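PDB 4PFI: TRAP dicarboxylate transporter-DctP subunit from Marinobacter aquaeolei, which probably captures an organic acid solute in the periplasm and delivers it to a TRAP-type membrane transporter, its ligand site being empty in this open form. Local coordinates for residues 155-160 / 243-248; 120-125 / 239-244; 51-56 / 276-281. All blocks are in the same frame, centred on the assembly; numbering follows the deposited sequence.

Contact 1 (155-160 / 243-248)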
ATOM      1  N   VAL A 155      -1.865  -4.740   5.793  1.00 23.29           N
ATOM      2  CA  VAL A 155      -2.553  -3.582   6.347  1.00 25.72           C
ATOM      3  C   VAL A 155      -2.973  -2.559   5.274  1.00 24.40           C
ATOM      4  O   VAL A 155      -2.154  -2.139   4.464  1.00 23.38           O
ATOM      5  CB  VAL A 155      -1.660  -2.872   7.365  1.00 25.75           C
ATOM      6  CG1 VAL A 155      -2.404  -1.700   7.977  1.00 23.27           C
ATOM      7  CG2 VAL A 155      -1.191  -3.872   8.443  1.00 27.52           C
ATOM      8  N   PRO A 156      -4.251  -2.143   5.279  1.00 22.51           N
ATOM      9  CA  PRO A 156      -4.783  -1.142   4.333  1.00 20.93           C
ATOM     10  C   PRO A 156      -4.320   0.289   4.675  1.00 23.73           C
ATOM     11  O   PRO A 156      -4.316   0.635   5.859  1.00 22.07           O
ATOM     12  CB  PRO A 156      -6.302  -1.255   4.530  1.00 20.62           C
ATOM     13  CG  PRO A 156      -6.455  -1.664   6.001  1.00 21.33           C
ATOM     14  CD  PRO A 156      -5.245  -2.551   6.291  1.00 21.95           C
ATOM     15  N   GLU A 157      -3.911   1.094   3.689  1.00 21.52           N
ATOM     16  CA  GLU A 157      -3.561   2.506   3.953  1.00 20.56           C
ATOM     17  C   GLU A 157      -4.533   3.441   3.244  1.00 19.13           C
ATOM     18  O   GLU A 157      -4.514   4.658   3.448  1.00 20.12           O
ATOM     19  CB  GLU A 157      -2.116   2.824   3.575  1.00 20.19           C
ATOM     20  CG  GLU A 157      -1.161   1.757   4.032  1.00 26.34           C
ATOM     21  CD  GLU A 157       0.311   2.104   3.806  1.00 36.72           C
ATOM     22  OE1 GLU A 157       0.918   1.538   2.864  1.00 38.23           O
ATOM     23  OE2 GLU A 157       0.875   2.923   4.576  1.00 41.28           O
ATOM     24  N   GLY A 158      -5.418   2.872   2.443  1.00 18.93           N
ATOM     25  CA  GLY A 158      -6.487   3.650   1.867  1.00 17.94           C
ATOM     26  C   GLY A 158      -6.628   3.447   0.373  1.00 17.14           C
ATOM     27  O   GLY A 158      -5.752   2.873  -0.278  1.00 17.16           O
ATOM     28  N   TRP A 159      -7.757   3.885  -0.168  1.00 16.63           N
ATOM     29  CA  TRP A 159      -7.963   3.886  -1.598  1.00 15.95           C
ATOM     30  C   TRP A 159      -6.888   4.725  -2.298  1.00 14.90           C
ATOM     31  O   TRP A 159      -6.654   5.873  -1.911  1.00 14.28           O
ATOM     32  CB  TRP A 159      -9.325   4.503  -1.885  1.00 15.67           C
ATOM     33  CG  TRP A 159     -10.474   3.572  -1.729  1.00 16.69           C
ATOM     34  CD1 TRP A 159     -11.488   3.669  -0.837  1.00 17.35           C
ATOM     35  CD2 TRP A 159     -10.719   2.381  -2.494  1.00 17.31           C
ATOM     36  NE1 TRP A 159     -12.359   2.604  -0.988  1.00 18.35           N
ATOM     37  CE2 TRP A 159     -11.911   1.804  -2.001  1.00 18.33           C
ATOM     38  CE3 TRP A 159     -10.047   1.757  -3.547  1.00 17.23           C
ATOM     39  CZ2 TRP A 159     -12.450   0.629  -2.525  1.00 19.24           C
ATOM     40  CZ3 TRP A 159     -10.576   0.583  -4.063  1.00 18.72           C
ATOM     41  CH2 TRP A 159     -11.774   0.035  -3.554  1.00 19.85           C
HETATM   42  N   MSE A 160      -6.258   4.198  -3.345  1.00 14.81           N
HETATM   43  CA  MSE A 160      -5.390   5.034  -4.196  1.00 13.90           C
HETATM   44  C   MSE A 160      -6.267   6.129  -4.835  1.00 13.51           C
HETATM   45  O   MSE A 160      -7.388   5.862  -5.262  1.00 17.76           O
HETATM   46  CB  MSE A 160      -4.681   4.220  -5.279  1.00 14.16           C
HETATM   47  CG  MSE A 160      -3.731   3.159  -4.727  1.00 15.10           C
HETATM   48 SE   MSE A 160      -2.166   3.941  -3.847  0.88 15.44          SE
HETATM   49  CE  MSE A 160      -1.091   4.391  -5.443  1.00 14.27           C
ATOM     50  N   SER A 243      -7.776   0.639  -6.895  1.00 17.09           N
ATOM     51  CA  SER A 243      -6.973  -0.216  -6.019  1.00 17.69           C
ATOM     52  C   SER A 243      -6.680   0.501  -4.717  1.00 17.34           C
ATOM     53  O   SER A 243      -6.746   1.734  -4.626  1.00 16.34           O
ATOM     54  CB  SER A 243      -5.649  -0.590  -6.687  1.00 17.84           C
ATOM     55  OG  SER A 243      -4.977   0.577  -7.108  1.00 16.73           O
ATOM     56  N   ARG A 244      -6.316  -0.279  -3.714  1.00 18.30           N
ATOM     57  CA  ARG A 244      -5.940   0.225  -2.415  1.00 18.33           C
ATOM     58  C   ARG A 244      -4.433   0.155  -2.184  1.00 20.12           C
ATOM     59  O   ARG A 244      -3.738  -0.676  -2.755  1.00 19.55           O
ATOM     60  CB  ARG A 244      -6.618  -0.613  -1.355  1.00 19.61           C
ATOM     61  CG  ARG A 244      -8.106  -0.354  -1.186  1.00 19.58           C
ATOM     62  CD  ARG A 244      -8.619  -1.258  -0.093  1.00 22.41           C
ATOM     63  NE  ARG A 244     -10.053  -1.140   0.148  1.00 24.57           N
ATOM     64  CZ  ARG A 244     -10.970  -1.876  -0.455  1.00 24.42           C
ATOM     65  NH1 ARG A 244     -10.622  -2.780  -1.363  1.00 26.94           N
ATOM     66  NH2 ARG A 244     -12.246  -1.713  -0.156  1.00 23.51           N
ATOM     67  N   PHE A 245      -3.934   1.030  -1.325  1.00 20.54           N
ATOM     68  CA  PHE A 245      -2.576   0.901  -0.809  1.00 20.51           C
ATOM     69  C   PHE A 245      -2.599  -0.177   0.249  1.00 20.35           C
ATOM     70  O   PHE A 245      -3.248  -0.011   1.270  1.00 20.77           O
ATOM     71  CB  PHE A 245      -2.169   2.165  -0.073  1.00 21.76           C
ATOM     72  CG  PHE A 245      -0.807   2.681  -0.393  1.00 27.12           C
ATOM     73  CD1 PHE A 245      -0.229   2.486  -1.647  1.00 38.96           C
ATOM     74  CD2 PHE A 245      -0.135   3.492   0.534  1.00 33.56           C
ATOM     75  CE1 PHE A 245       1.026   3.053  -1.961  1.00 42.63           C
ATOM     76  CE2 PHE A 245       1.123   4.071   0.227  1.00 39.78           C
ATOM     77  CZ  PHE A 245       1.701   3.849  -1.019  1.00 43.71           C
ATOM     78  N   ILE A 246      -1.863  -1.256   0.023  1.00 19.76           N
ATOM     79  CA  ILE A 246      -1.788  -2.358   0.967  1.00 20.99           C
ATOM     80  C   ILE A 246      -0.339  -2.538   1.370  1.00 22.79           C
ATOM     81  O   ILE A 246       0.498  -2.844   0.515  1.00 24.08           O
ATOM     82  CB  ILE A 246      -2.233  -3.654   0.299  1.00 22.02           C
ATOM     83  CG1 ILE A 246      -3.638  -3.497  -0.300  1.00 21.88           C
ATOM     84  CG2 ILE A 246      -2.180  -4.820   1.302  1.00 23.43           C
ATOM     85  CD1 ILE A 246      -4.719  -3.244   0.740  1.00 22.71           C
ATOM     86  N   ALA A 247      -0.021  -2.361   2.652  1.00 21.49           N
ATOM     87  CA  ALA A 247       1.349  -2.538   3.134  1.00 21.85           C
ATOM     88  C   ALA A 247       1.490  -3.885   3.862  1.00 25.69           C
ATOM     89  O   ALA A 247       0.540  -4.340   4.498  1.00 27.78           O
ATOM     90  CB  ALA A 247       1.718  -1.408   4.061  1.00 21.27           C
ATOM     91  N   SER A 248       2.668  -4.512   3.758  1.00 25.57           N
ATOM     92  CA  SER A 248       2.977  -5.772   4.449  1.00 26.23           C
ATOM     93  C   SER A 248       3.615  -5.502   5.790  1.00 27.74           C
ATOM     94  O   SER A 248       4.434  -4.587   5.906  1.00 28.62           O
ATOM     95  CB  SER A 248       4.022  -6.582   3.661  1.00 26.95           C
ATOM     96  OG  SER A 248       3.450  -7.439   2.711  1.00 31.98           O
TER
HETATM   97  O   HOH W   1       1.332   0.133  -0.297  1.00 56.07           O
HETATM   98  O   HOH W   2      -7.854   3.936  -7.355  1.00  6.67           O

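Contact 2 (120-125 / 239-244)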
ATOM      1  N   LEU A 120      -9.294  -6.815  -6.181  1.00 23.51           N
ATOM      2  CA  LEU A 120      -9.788  -7.036  -4.836  1.00 26.13           C
ATOM      3  C   LEU A 120     -11.202  -6.471  -4.722  1.00 29.59           C
ATOM      4  O   LEU A 120     -11.547  -5.525  -5.420  1.00 28.87           O
ATOM      5  CB  LEU A 120      -8.889  -6.342  -3.833  1.00 24.75           C
ATOM      6  CG  LEU A 120      -7.613  -7.055  -3.413  1.00 30.84           C
ATOM      7  CD1 LEU A 120      -6.850  -7.649  -4.600  1.00 29.76           C
ATOM      8  CD2 LEU A 120      -6.748  -6.057  -2.643  1.00 35.64           C
ATOM      9  N   PRO A 121     -12.032  -7.059  -3.848  1.00 30.37           N
ATOM     10  CA  PRO A 121     -13.414  -6.585  -3.686  1.00 26.81           C
ATOM     11  C   PRO A 121     -13.479  -5.109  -3.223  1.00 26.81           C
ATOM     12  O   PRO A 121     -12.694  -4.704  -2.364  1.00 24.49           O
ATOM     13  CB  PRO A 121     -13.986  -7.531  -2.626  1.00 26.97           C
ATOM     14  CG  PRO A 121     -12.815  -8.150  -1.962  1.00 29.71           C
ATOM     15  CD  PRO A 121     -11.729  -8.205  -2.975  1.00 28.19           C
ATOM     16  N   GLU A 122     -14.385  -4.334  -3.823  1.00 28.58           N
ATOM     17  CA  GLU A 122     -14.619  -2.925  -3.502  1.00 29.46           C
ATOM     18  C   GLU A 122     -15.066  -2.747  -2.070  1.00 31.64           C
ATOM     19  O   GLU A 122     -14.533  -1.915  -1.334  1.00 31.68           O
ATOM     20  CB  GLU A 122     -15.766  -2.369  -4.349  1.00 34.23           C
ATOM     21  CG  GLU A 122     -15.612  -2.516  -5.824  1.00 39.42           C
ATOM     22  CD  GLU A 122     -16.850  -2.048  -6.564  1.00 43.16           C
ATOM     23  OE1 GLU A 122     -17.838  -1.657  -5.894  1.00 43.33           O
ATOM     24  OE2 GLU A 122     -16.831  -2.068  -7.816  1.00 44.00           O
ATOM     25  N   GLU A 123     -16.100  -3.500  -1.706  1.00 28.67           N
ATOM     26  CA  GLU A 123     -16.713  -3.380  -0.393  1.00 31.54           C
ATOM     27  C   GLU A 123     -15.699  -3.795   0.652  1.00 28.15           C
ATOM     28  O   GLU A 123     -14.921  -4.729   0.450  1.00 28.58           O
ATOM     29  CB  GLU A 123     -17.988  -4.231  -0.272  1.00 36.82           C
ATOM     30  CG  GLU A 123     -18.978  -4.100  -1.440  1.00 41.17           C
ATOM     31  CD  GLU A 123     -19.564  -2.692  -1.613  1.00 50.44           C
ATOM     32  OE1 GLU A 123     -19.791  -2.001  -0.589  1.00 55.72           O
ATOM     33  OE2 GLU A 123     -19.810  -2.269  -2.777  1.00 47.69           O
ATOM     34  N   GLN A 124     -15.729  -3.086   1.773  1.00 27.75           N
ATOM     35  CA  GLN A 124     -14.714  -3.202   2.809  1.00 29.96           C
ATOM     36  C   GLN A 124     -14.739  -4.548   3.514  1.00 35.17           C
ATOM     37  O   GLN A 124     -13.692  -5.082   3.860  1.00 36.56           O
ATOM     38  CB  GLN A 124     -14.885  -2.094   3.854  1.00 27.01           C
ATOM     39  CG  GLN A 124     -13.755  -2.075   4.889  1.00 32.78           C
ATOM     40  CD  GLN A 124     -14.082  -1.269   6.146  1.00 36.76           C
ATOM     41  OE1 GLN A 124     -14.153  -0.040   6.103  1.00 35.98           O
ATOM     42  NE2 GLN A 124     -14.273  -1.965   7.273  1.00 35.94           N
ATOM     43  N   GLU A 125     -15.919  -5.102   3.754  1.00 36.81           N
ATOM     44  CA  GLU A 125     -15.981  -6.327   4.539  1.00 38.25           C
ATOM     45  C   GLU A 125     -15.442  -7.562   3.807  1.00 36.14           C
ATOM     46  O   GLU A 125     -14.598  -8.291   4.344  1.00 36.91           O
ATOM     47  CB  GLU A 125     -17.388  -6.549   5.073  1.00 50.09           C
ATOM     48  CG  GLU A 125     -17.697  -5.650   6.265  1.00 61.27           C
ATOM     49  CD  GLU A 125     -16.687  -5.805   7.410  1.00 68.70           C
ATOM     50  OE1 GLU A 125     -16.043  -6.875   7.510  1.00 72.13           O
ATOM     51  OE2 GLU A 125     -16.529  -4.852   8.207  1.00 68.52           O
HETATM   52  N   MSE A 239     -11.393  10.057  -7.904  1.00 12.21           N
HETATM   53  CA  MSE A 239     -11.481   8.884  -7.061  1.00 12.75           C
HETATM   54  C   MSE A 239     -12.144   7.776  -7.882  1.00 16.33           C
HETATM   55  O   MSE A 239     -13.357   7.770  -8.096  1.00 14.58           O
HETATM   56  CB  MSE A 239     -12.235   9.247  -5.780  1.00 13.04           C
HETATM   57  CG  MSE A 239     -11.756  10.667  -5.230  1.00 25.79           C
HETATM   58 SE   MSE A 239     -12.356  10.977  -3.422  0.57 52.27          SE
HETATM   59  CE  MSE A 239     -10.658  10.853  -2.465  1.00 43.74           C
ATOM     60  N   ALA A 240     -11.316   6.882  -8.407  1.00 13.64           N
ATOM     61  CA  ALA A 240     -11.811   5.783  -9.234  1.00 14.50           C
ATOM     62  C   ALA A 240     -12.063   4.535  -8.420  1.00 15.30           C
ATOM     63  O   ALA A 240     -12.702   3.631  -8.914  1.00 16.18           O
ATOM     64  CB  ALA A 240     -10.833   5.455 -10.328  1.00 14.43           C
ATOM     65  N   ARG A 241     -11.572   4.507  -7.175  1.00 15.59           N
ATOM     66  CA  ARG A 241     -11.599   3.308  -6.333  1.00 15.99           C
ATOM     67  C   ARG A 241     -11.166   2.083  -7.190  1.00 16.63           C
ATOM     68  O   ARG A 241     -11.934   1.151  -7.408  1.00 17.60           O
ATOM     69  CB  ARG A 241     -12.993   3.154  -5.720  1.00 16.76           C
ATOM     70  CG  ARG A 241     -13.298   4.159  -4.598  1.00 16.44           C
ATOM     71  CD  ARG A 241     -14.710   3.929  -3.970  1.00 17.44           C
ATOM     72  NE  ARG A 241     -15.754   4.061  -4.996  1.00 22.87           N
ATOM     73  CZ  ARG A 241     -16.645   3.128  -5.329  1.00 27.54           C
ATOM     74  NH1 ARG A 241     -16.705   1.943  -4.705  1.00 26.02           N
ATOM     75  NH2 ARG A 241     -17.506   3.395  -6.299  1.00 23.34           N
ATOM     76  N   ALA A 242      -9.942   2.137  -7.723  1.00 16.17           N
ATOM     77  CA  ALA A 242      -9.440   1.091  -8.609  1.00 16.82           C
ATOM     78  C   ALA A 242      -8.582   0.120  -7.819  1.00 17.44           C
ATOM     79  O   ALA A 242      -8.655  -1.081  -8.021  1.00 18.48           O
ATOM     80  CB  ALA A 242      -8.657   1.696  -9.779  1.00 16.22           C
ATOM     81  N   SER A 243      -7.776   0.639  -6.895  1.00 17.09           N
ATOM     82  CA  SER A 243      -6.973  -0.216  -6.019  1.00 17.69           C
ATOM     83  C   SER A 243      -6.680   0.501  -4.717  1.00 17.34           C
ATOM     84  O   SER A 243      -6.746   1.734  -4.626  1.00 16.34           O
ATOM     85  CB  SER A 243      -5.649  -0.590  -6.687  1.00 17.84           C
ATOM     86  OG  SER A 243      -4.977   0.577  -7.108  1.00 16.73           O
ATOM     87  N   ARG A 244      -6.316  -0.279  -3.714  1.00 18.30           N
ATOM     88  CA  ARG A 244      -5.940   0.225  -2.415  1.00 18.33           C
ATOM     89  C   ARG A 244      -4.433   0.155  -2.184  1.00 20.12           C
ATOM     90  O   ARG A 244      -3.738  -0.676  -2.755  1.00 19.55           O
ATOM     91  CB  ARG A 244      -6.618  -0.613  -1.355  1.00 19.61           C
ATOM     92  CG  ARG A 244      -8.106  -0.354  -1.186  1.00 19.58           C
ATOM     93  CD  ARG A 244      -8.619  -1.258  -0.093  1.00 22.41           C
ATOM     94  NE  ARG A 244     -10.053  -1.140   0.148  1.00 24.57           N
ATOM     95  CZ  ARG A 244     -10.970  -1.876  -0.455  1.00 24.42           C
ATOM     96  NH1 ARG A 244     -10.622  -2.780  -1.363  1.00 26.94           N
ATOM     97  NH2 ARG A 244     -12.246  -1.713  -0.156  1.00 23.51           N
TER
HETATM   98  O   HOH W   3      -7.900  -4.028  -6.757  1.00 15.41           O

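Contact 3 (51-56 / 276-281)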
ATOM      1  N   HIS A  51       2.420   4.803  11.154  1.00 22.22           N
ATOM      2  CA  HIS A  51       2.738   5.282  12.475  1.00 26.51           C
ATOM      3  C   HIS A  51       1.571   5.022  13.483  1.00 27.76           C
ATOM      4  O   HIS A  51       1.785   4.509  14.578  1.00 24.22           O
ATOM      5  CB  HIS A  51       3.078   6.759  12.429  1.00 24.69           C
ATOM      6  CG  HIS A  51       3.716   7.257  13.684  1.00 32.86           C
ATOM      7  ND1 HIS A  51       3.253   8.356  14.370  1.00 34.60           N
ATOM      8  CD2 HIS A  51       4.779   6.790  14.384  1.00 31.26           C
ATOM      9  CE1 HIS A  51       4.010   8.555  15.438  1.00 33.82           C
ATOM     10  NE2 HIS A  51       4.938   7.620  15.468  1.00 34.49           N
ATOM     11  N   LEU A  52       0.346   5.373  13.103  1.00 27.24           N
ATOM     12  CA  LEU A  52      -0.798   5.168  13.979  1.00 23.84           C
ATOM     13  C   LEU A  52      -0.943   3.702  14.333  1.00 27.14           C
ATOM     14  O   LEU A  52      -1.190   3.356  15.487  1.00 28.54           O
ATOM     15  CB  LEU A  52      -2.070   5.670  13.316  1.00 23.02           C
ATOM     16  CG  LEU A  52      -2.078   7.190  13.172  1.00 29.54           C
ATOM     17  CD1 LEU A  52      -3.294   7.651  12.371  1.00 24.42           C
ATOM     18  CD2 LEU A  52      -2.023   7.851  14.539  1.00 27.77           C
ATOM     19  N   TYR A  53      -0.791   2.848  13.326  1.00 23.04           N
ATOM     20  CA  TYR A  53      -0.863   1.401  13.513  1.00 24.37           C
ATOM     21  C   TYR A  53       0.216   0.973  14.499  1.00 26.44           C
ATOM     22  O   TYR A  53      -0.051   0.262  15.473  1.00 24.84           O
ATOM     23  CB  TYR A  53      -0.651   0.687  12.181  1.00 22.95           C
ATOM     24  CG  TYR A  53      -0.658  -0.829  12.223  1.00 28.26           C
ATOM     25  CD1 TYR A  53       0.500  -1.555  12.542  1.00 30.22           C
ATOM     26  CD2 TYR A  53      -1.813  -1.546  11.915  1.00 27.20           C
ATOM     27  CE1 TYR A  53       0.498  -2.953  12.561  1.00 24.67           C
ATOM     28  CE2 TYR A  53      -1.819  -2.943  11.933  1.00 27.56           C
ATOM     29  CZ  TYR A  53      -0.663  -3.634  12.256  1.00 29.48           C
ATOM     30  OH  TYR A  53      -0.698  -5.008  12.265  1.00 29.28           O
ATOM     31  N   ALA A  54       1.439   1.415  14.239  1.00 24.08           N
ATOM     32  CA  ALA A  54       2.561   1.006  15.065  1.00 27.56           C
ATOM     33  C   ALA A  54       2.397   1.475  16.526  1.00 30.87           C
ATOM     34  O   ALA A  54       2.749   0.741  17.456  1.00 31.71           O
ATOM     35  CB  ALA A  54       3.853   1.489  14.475  1.00 24.80           C
ATOM     36  N   GLN A  55       1.848   2.676  16.729  1.00 25.52           N
ATOM     37  CA  GLN A  55       1.598   3.158  18.080  1.00 28.53           C
ATOM     38  C   GLN A  55       0.647   2.231  18.818  1.00 28.37           C
ATOM     39  O   GLN A  55       0.837   1.943  19.982  1.00 27.95           O
ATOM     40  CB  GLN A  55       0.977   4.534  18.055  1.00 27.16           C
ATOM     41  CG  GLN A  55       1.948   5.645  17.928  1.00 34.41           C
ATOM     42  CD  GLN A  55       1.233   6.950  17.619  1.00 42.13           C
ATOM     43  OE1 GLN A  55       1.567   7.646  16.658  1.00 48.75           O
ATOM     44  NE2 GLN A  55       0.208   7.267  18.408  1.00 41.81           N
ATOM     45  N   GLN A  56      -0.398   1.798  18.131  1.00 27.18           N
ATOM     46  CA  GLN A  56      -1.347   0.864  18.696  1.00 27.50           C
ATOM     47  C   GLN A  56      -0.702  -0.495  18.970  1.00 32.84           C
ATOM     48  O   GLN A  56      -1.033  -1.155  19.963  1.00 31.30           O
ATOM     49  CB  GLN A  56      -2.508   0.669  17.739  1.00 26.57           C
ATOM     50  CG  GLN A  56      -3.361   1.894  17.566  1.00 34.96           C
ATOM     51  CD  GLN A  56      -4.303   2.055  18.731  1.00 45.30           C
ATOM     52  OE1 GLN A  56      -4.088   2.907  19.596  1.00 48.99           O
ATOM     53  NE2 GLN A  56      -5.337   1.205  18.789  1.00 45.35           N
ATOM     54  N   GLU A 276      -8.635  -4.962  11.888  1.00 44.27           N
ATOM     55  CA  GLU A 276      -9.951  -4.337  11.852  1.00 41.11           C
ATOM     56  C   GLU A 276      -9.863  -2.858  12.193  1.00 36.09           C
ATOM     57  O   GLU A 276     -10.506  -2.009  11.556  1.00 35.52           O
ATOM     58  CB  GLU A 276     -10.865  -5.049  12.852  1.00 44.84           C
ATOM     59  CG  GLU A 276     -12.299  -4.553  12.906  1.00 45.89           C
ATOM     60  CD  GLU A 276     -13.187  -5.429  13.800  1.00 50.65           C
ATOM     61  OE1 GLU A 276     -14.181  -4.891  14.338  1.00 51.44           O
ATOM     62  OE2 GLU A 276     -12.897  -6.645  13.969  1.00 50.77           O
ATOM     63  N   GLU A 277      -9.080  -2.551  13.219  1.00 29.28           N
ATOM     64  CA  GLU A 277      -8.863  -1.167  13.623  1.00 29.73           C
ATOM     65  C   GLU A 277      -8.137  -0.406  12.507  1.00 27.84           C
ATOM     66  O   GLU A 277      -8.338   0.784  12.327  1.00 32.85           O
ATOM     67  CB  GLU A 277      -8.046  -1.136  14.919  1.00 36.10           C
ATOM     68  CG  GLU A 277      -7.540   0.241  15.326  1.00 46.37           C
ATOM     69  CD  GLU A 277      -8.548   1.050  16.135  1.00 55.03           C
ATOM     70  OE1 GLU A 277      -9.613   0.499  16.509  1.00 59.13           O
ATOM     71  OE2 GLU A 277      -8.264   2.244  16.405  1.00 56.38           O
ATOM     72  N   ALA A 278      -7.289  -1.101  11.760  1.00 26.36           N
ATOM     73  CA  ALA A 278      -6.559  -0.469  10.671  1.00 27.02           C
ATOM     74  C   ALA A 278      -7.529   0.041   9.599  1.00 23.75           C
ATOM     75  O   ALA A 278      -7.310   1.090   9.034  1.00 24.38           O
ATOM     76  CB  ALA A 278      -5.561  -1.437  10.063  1.00 24.72           C
ATOM     77  N   TRP A 279      -8.591  -0.709   9.322  1.00 24.53           N
ATOM     78  CA  TRP A 279      -9.568  -0.265   8.348  1.00 27.54           C
ATOM     79  C   TRP A 279     -10.215   1.023   8.819  1.00 28.51           C
ATOM     80  O   TRP A 279     -10.531   1.899   8.022  1.00 28.83           O
ATOM     81  CB  TRP A 279     -10.610  -1.334   8.073  1.00 25.15           C
ATOM     82  CG  TRP A 279     -10.040  -2.393   7.196  1.00 27.05           C
ATOM     83  CD1 TRP A 279      -9.400  -3.543   7.599  1.00 27.14           C
ATOM     84  CD2 TRP A 279     -10.033  -2.414   5.766  1.00 24.78           C
ATOM     85  NE1 TRP A 279      -8.995  -4.259   6.505  1.00 26.99           N
ATOM     86  CE2 TRP A 279      -9.372  -3.593   5.368  1.00 25.44           C
ATOM     87  CE3 TRP A 279     -10.528  -1.558   4.781  1.00 27.03           C
ATOM     88  CZ2 TRP A 279      -9.197  -3.939   4.032  1.00 28.16           C
ATOM     89  CZ3 TRP A 279     -10.340  -1.899   3.443  1.00 26.52           C
ATOM     90  CH2 TRP A 279      -9.686  -3.077   3.084  1.00 28.57           C
ATOM     91  N   THR A 280     -10.353   1.161  10.128  1.00 26.86           N
ATOM     92  CA  THR A 280     -10.999   2.338  10.677  1.00 26.51           C
ATOM     93  C   THR A 280     -10.037   3.517  10.775  1.00 24.72           C
ATOM     94  O   THR A 280     -10.430   4.648  10.559  1.00 25.45           O
ATOM     95  CB  THR A 280     -11.608   2.044  12.051  1.00 30.52           C
ATOM     96  OG1 THR A 280     -12.647   1.061  11.905  1.00 30.32           O
ATOM     97  CG2 THR A 280     -12.175   3.335  12.679  1.00 27.29           C
ATOM     98  N   LEU A 281      -8.778   3.255  11.096  1.00 25.70           N
ATOM     99  CA  LEU A 281      -7.789   4.319  11.191  1.00 26.63           C
ATOM    100  C   LEU A 281      -7.584   4.957   9.829  1.00 24.68           C
ATOM    101  O   LEU A 281      -7.481   6.181   9.711  1.00 25.09           O
ATOM    102  CB  LEU A 281      -6.457   3.760  11.667  1.00 29.63           C
ATOM    103  CG  LEU A 281      -6.361   3.472  13.166  1.00 34.78           C
ATOM    104  CD1 LEU A 281      -5.161   2.578  13.455  1.00 38.82           C
ATOM    105  CD2 LEU A 281      -6.270   4.786  13.954  1.00 33.40           C
TER

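Contact 1 (155-160 / 243-248)
Arg244 lays its CG and its guanidinium on Trp159, and the pair can be followed atom by atom. CB rests against Gly158 O. Arg244 CG, anti to its own carbonyl carbon (chi1 -74°), sits over one face of the indole, 4.0 Å from the centroid of the Trp159 six-membered ring, a CH-pi contact. The chain then runs extended to NE, which passes near CE2 and CZ2, and the guanidinium lies flat on the ring with the two planes 28° apart. Arg244 CZ is 4.0 Å from the same Trp159 centroid, an off-centre cation-pi contact; Arg244 NH1 lies 3.7 Å from Trp159 CH2, and Arg244 NH2 reaches within 3.3 Å of Trp159 CZ2. The polar tip goes on to the carbonyls of Pro121 and Glu122.

Under these side chains two antiparallel strands pair, 149-164 and 244-252, part of the mixed sheet at the middle of this family 7 solute-binding protein. Val155 and Ala247 form a hydrogen-bonded pair, exchanging two bonds, and Glu157 N donates to Phe245 O at 2.7 Å. Gly158, with a positive phi, keeps its carbonyl turned to Phe245 N, and Met160 N bonds to Ser243 O at 2.8 Å.

On the face of Phe245 and Ala247, the Glu157 chain extends beyond CG and brings OE1 obliquely to the phenyl ring, 3.2 Å from Phe245 CD2 and close to Ala247 CB; OE2 is hydrogen-bonded to Gln50 NE2 and lies close to the Glu44 carboxylate, a like charge. Selenomethionine Met160, bent at chi2 and chi3, approaches the same ring obliquely in a Met-aromatic contact, with SE 3.3 Å from Phe245 CD1.

Contact 2 (120-125 / 239-244)
Two successive backbone carbonyls, those of Pro121 and Glu122, receive the guanidinium of Arg244. Arg244 NH1 donates to Pro121 O at 3.0 Å, with a nearly straight N-H...O angle of 167° and the oxygen close to the guanidinium plane. Arg244 NH2 donates to Glu122 O at a short 2.6 Å, but this bond is bent to 134°. Its donor stands above the carbonyl plane, and the oxygen is tilted out of the guanidinium plane. Both terminal nitrogens of this buried arginine are therefore satisfied by main-chain oxygens, and the two bonds should limit rotation of the group about CD-NE.

The acceptors belong to the segment before helix 124-132, where Glu123 occupies the N-cap position; the donor comes from the start of strand 244-252. The contact thus ties a helix entry to the end of the connection between strands 236-239 and 244-252, on the surface of the family 7 solute-binding fold.

Charged side chains continue the link outward. Glu122 OE1 and Arg241 NH1 make only a long salt bridge of 4.0 Å, the carboxylate and guanidinium planes standing 83° apart. A bend at chi3 turns the Arg241 guanidinium toward Glu122. Each partner has another ion pair: Glu122 OE2 with Arg309, and Arg241 NH2 with Glu306. Arg309 also donates to the carbonyls of Ala240 and Arg241. A further link runs through a water molecule, which accepts from Leu120 N at 3.2 Å and donates to Ala242 O at 3.3 Å.

Contact 3 (51-56 / 276-281)
Leu52 and Tyr53 meet Leu281 and Ala278 where helix 49-65 packs against helix 263-296, the long helix of this fold, of the kind seen in TRAP solute-binding proteins. The short segments run roughly antiparallel, at 142°, with their axes 10.4 Å apart at closest approach; helix 263-296 also lies against the central strand 149-164.

Polar groups contribute only at the margin, where Gln56 and Glu277 lie near each other.

Apolar packing does most of the work. Leu281 points at the other helix and puts its two methyls to different use: Leu281 CD2 comes to 4.3 Å from Leu52 CB, while CD1 lies near the backbone at Tyr53 N. Val155 of the central sheet touches both Tyr53 and Ala278, and Phe98 meets the tyrosine ring with the planes at about 70°. That ring swings out with CG anti to its backbone N (chi1 178°), which carries it alongside helix 263-296; there Ala278 CB meets it at the ring edge, close to the ring plane, 4.2 Å from Tyr53 CD2.

Overall arrangement
The centre of contact 1 lies about 4 Å from the centre of the chain, in the core, whereas contact 2 is at the surface and contact 3 is partly buried. Their chemistry follows: strand pairing with an arginine-tryptophan stack in contact 1, an arginine donating to backbone carbonyls plus peripheral ion pairs in contact 2, and apolar packing between two helices in contact 3. Contacts 1 and 2 share Ser243 and Arg244, so strand 244-252 and its lead-in serve both the sheet and the segment before helix 124-132. Trp279 connects all three: from helix 263-296 it packs on Pro156 and on Gln124, and Trp279 CZ3 lies 3.4 Å from Arg244 NE.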